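Local coordinates for protein acetyl transferase (Salmonella typhimurium, PDB 1S7K) that probably acetylates the N-terminal alpha-amino group of ribosomal protein L7/L12, using acetyl-coenzyme A, as GNAT-family acetyltransferases do, at residues Ile99-Asp104 / Gly111-Ser116. Residues are numbered along the deposited sequence; the frame is centred on the assembly and turned at random.
Sequences IGYWLD and GIMSQS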
ATOM      1  N   ILE A  99       4.387   8.149   4.784  1.00  8.88           N
ATOM      2  CA  ILE A  99       4.274   9.213   5.781  1.00  8.23           C
ATOM      3  C   ILE A  99       2.871   9.856   5.934  1.00  9.20           C
ATOM      4  O   ILE A  99       2.206  10.175   4.947  1.00  9.59           O
ATOM      5  CB  ILE A  99       5.291  10.359   5.417  1.00  7.92           C
ATOM      6  CG1 ILE A  99       6.741   9.885   5.605  1.00  9.40           C
ATOM      7  CG2 ILE A  99       4.981  11.602   6.262  1.00  8.19           C
ATOM      8  CD1 ILE A  99       7.799  10.579   4.712  1.00 12.86           C
ATOM      9  N   GLY A 100       2.455  10.135   7.159  1.00  8.87           N
ATOM     10  CA  GLY A 100       1.155  10.825   7.335  1.00 10.55           C
ATOM     11  C   GLY A 100       1.410  11.878   8.416  1.00 12.33           C
ATOM     12  O   GLY A 100       2.313  11.683   9.168  1.00 12.98           O
ATOM     13  N   TYR A 101       0.714  13.015   8.433  1.00 12.39           N
ATOM     14  CA  TYR A 101       0.963  14.001   9.501  1.00 12.79           C
ATOM     15  C   TYR A 101      -0.216  14.938   9.609  1.00 14.34           C
ATOM     16  O   TYR A 101      -1.043  15.029   8.685  1.00 12.55           O
ATOM     17  CB  TYR A 101       2.196  14.893   9.196  1.00 14.13           C
ATOM     18  CG  TYR A 101       1.878  16.109   8.284  1.00 13.21           C
ATOM     19  CD1 TYR A 101       1.735  17.406   8.804  1.00 13.66           C
ATOM     20  CD2 TYR A 101       1.732  15.948   6.922  1.00 17.03           C
ATOM     21  CE1 TYR A 101       1.454  18.531   7.951  1.00 16.50           C
ATOM     22  CE2 TYR A 101       1.453  17.057   6.058  1.00 16.04           C
ATOM     23  CZ  TYR A 101       1.306  18.347   6.579  1.00 15.26           C
ATOM     24  OH  TYR A 101       0.974  19.392   5.689  1.00 14.63           O
ATOM     25  N   TRP A 102      -0.301  15.599  10.763  1.00 12.26           N
ATOM     26  CA  TRP A 102      -1.283  16.647  10.950  1.00 14.61           C
ATOM     27  C   TRP A 102      -0.831  17.540  12.079  1.00 15.11           C
ATOM     28  O   TRP A 102      -0.282  17.074  13.082  1.00 14.43           O
ATOM     29  CB  TRP A 102      -2.703  16.102  11.133  1.00 18.51           C
ATOM     30  CG  TRP A 102      -2.990  15.369  12.308  1.00 20.57           C
ATOM     31  CD1 TRP A 102      -2.906  14.015  12.485  1.00 23.14           C
ATOM     32  CD2 TRP A 102      -3.453  15.925  13.551  1.00 21.89           C
ATOM     33  NE1 TRP A 102      -3.292  13.688  13.804  1.00 22.39           N
ATOM     34  CE2 TRP A 102      -3.626  14.848  14.462  1.00 22.55           C
ATOM     35  CE3 TRP A 102      -3.732  17.234  13.985  1.00 23.63           C
ATOM     36  CZ2 TRP A 102      -4.076  15.047  15.798  1.00 23.33           C
ATOM     37  CZ3 TRP A 102      -4.180  17.427  15.321  1.00 23.09           C
ATOM     38  CH2 TRP A 102      -4.342  16.346  16.194  1.00 23.28           C
ATOM     39  N   LEU A 103      -1.085  18.829  11.893  1.00 14.96           N
ATOM     40  CA  LEU A 103      -0.673  19.864  12.829  1.00 16.49           C
ATOM     41  C   LEU A 103      -1.852  20.657  13.358  1.00 17.29           C
ATOM     42  O   LEU A 103      -2.796  20.961  12.599  1.00 17.25           O
ATOM     43  CB  LEU A 103       0.240  20.877  12.109  1.00 16.54           C
ATOM     44  CG  LEU A 103       1.638  20.393  11.789  1.00 17.49           C
ATOM     45  CD1 LEU A 103       2.400  21.362  10.891  1.00 15.44           C
ATOM     46  CD2 LEU A 103       2.361  20.209  13.105  1.00 14.46           C
ATOM     47  N   ASP A 104      -1.779  21.002  14.641  1.00 18.68           N
ATOM     48  CA  ASP A 104      -2.792  21.854  15.257  1.00 19.22           C
ATOM     49  C   ASP A 104      -2.806  23.156  14.486  1.00 20.56           C
ATOM     50  O   ASP A 104      -1.785  23.593  13.948  1.00 18.71           O
ATOM     51  CB  ASP A 104      -2.450  22.200  16.686  1.00 19.93           C
ATOM     52  CG  ASP A 104      -3.275  23.376  17.174  1.00 22.29           C
ATOM     53  OD1 ASP A 104      -4.486  23.146  17.400  1.00 23.16           O
ATOM     54  OD2 ASP A 104      -2.714  24.504  17.297  1.00 19.25           O
ATOM     55  N   GLY A 111       7.000  25.393   8.873  1.00 13.06           N
ATOM     56  CA  GLY A 111       8.113  24.451   8.654  1.00 11.82           C
ATOM     57  C   GLY A 111       8.379  23.439   9.766  1.00 12.60           C
ATOM     58  O   GLY A 111       9.439  22.734   9.766  1.00 10.91           O
ATOM     59  N   ILE A 112       7.460  23.342  10.721  1.00  9.70           N
ATOM     60  CA  ILE A 112       7.621  22.413  11.853  1.00 10.66           C
ATOM     61  C   ILE A 112       7.584  20.977  11.298  1.00 11.60           C
ATOM     62  O   ILE A 112       8.357  20.107  11.740  1.00  8.69           O
ATOM     63  CB  ILE A 112       6.471  22.581  12.879  1.00 11.93           C
ATOM     64  CG1 ILE A 112       6.606  23.966  13.556  1.00 12.65           C
ATOM     65  CG2 ILE A 112       6.516  21.459  13.901  1.00 13.27           C
ATOM     66  CD1 ILE A 112       5.386  24.366  14.571  1.00 11.18           C
ATOM     67  N   MET A 113       6.658  20.721  10.358  1.00 12.01           N
ATOM     68  CA  MET A 113       6.581  19.365   9.753  1.00 12.42           C
ATOM     69  C   MET A 113       7.822  19.168   8.902  1.00 13.06           C
ATOM     70  O   MET A 113       8.457  18.125   8.980  1.00  9.85           O
ATOM     71  CB  MET A 113       5.293  19.219   8.937  1.00 12.45           C
ATOM     72  CG  MET A 113       5.144  17.943   8.139  1.00 13.55           C
ATOM     73  SD  MET A 113       5.481  16.457   9.043  1.00 15.92           S
ATOM     74  CE  MET A 113       4.618  16.572  10.271  1.00 14.47           C
ATOM     75  N   SER A 114       8.213  20.172   8.137  1.00 10.44           N
ATOM     76  CA  SER A 114       9.429  19.998   7.276  1.00 12.61           C
ATOM     77  C   SER A 114      10.700  19.686   8.098  1.00  9.79           C
ATOM     78  O   SER A 114      11.467  18.788   7.731  1.00 10.92           O
ATOM     79  CB  SER A 114       9.659  21.251   6.446  1.00 12.96           C
ATOM     80  OG  SER A 114       8.642  21.386   5.445  1.00 15.41           O
ATOM     81  N   GLN A 115      10.901  20.391   9.200  1.00  6.50           N
ATOM     82  CA  GLN A 115      12.093  20.156   9.990  1.00  8.20           C
ATOM     83  C   GLN A 115      11.936  18.858  10.715  1.00  7.55           C
ATOM     84  O   GLN A 115      12.886  18.061  10.762  1.00  8.21           O
ATOM     85  CB  GLN A 115      12.357  21.305  11.004  1.00 10.66           C
ATOM     86  CG  GLN A 115      12.736  22.605  10.341  1.00  7.60           C
ATOM     87  CD  GLN A 115      13.156  23.645  11.325  1.00 12.46           C
ATOM     88  OE1 GLN A 115      14.311  24.174  11.272  1.00 14.16           O
ATOM     89  NE2 GLN A 115      12.265  23.959  12.239  1.00  7.24           N
ATOM     90  N   SER A 116      10.728  18.582  11.214  1.00  8.19           N
ATOM     91  CA  SER A 116      10.542  17.315  11.944  1.00 11.10           C
ATOM     92  C   SER A 116      10.738  16.111  11.022  1.00  9.69           C
ATOM     93  O   SER A 116      11.368  15.101  11.381  1.00 11.22           O
ATOM     94  CB  SER A 116       9.134  17.238  12.552  1.00 11.20           C
ATOM     95  OG  SER A 116       9.076  18.165  13.629  1.00 12.65           O
TER
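Met-113 lays its side chain against one face of the Tyr-101 ring, the aromatic part of a contact made without hydrogen bonds between the two segments. Met-113 CG stands 3.7 Å from the Tyr-101 ring centroid, 18° off the normal, a CH-pi contact displaced toward the rim. Met-113 SD follows obliquely, 4.3 Å from the Tyr-101 centroid, as a Met-aromatic contact. With Met-113 CG anti to its own backbone N (chi1 174°), a bend at chi2 brings CG and SD to the ring; a flexible, polarisable methionine suits this flat partner.

Aliphatic packing continues beside the ring. Leu-103 CD1 meets Met-113 CB at 4.1 Å, while its other methyl, CD2, approaches Ile-112 CG2 at 4.4 Å, the branched leucine thus serving two helix residues.

Within the first helical turn, Ile-112 O accepts from both Ser-116 N and Ser-116 OG (2.8 Å), which reach it from opposite faces of its carbonyl plane; serine is short enough to return its hydroxyl to the backbone.

Tyr-101, Leu-103 and Gly-111 through Ser-114 belong to the CoA site, empty here. The contact joins strand 96-103 to helix 112-127 in a beta-alpha-beta unit completed by strand 132-138, with Ile-75 and Val-147 also packing on Met-113.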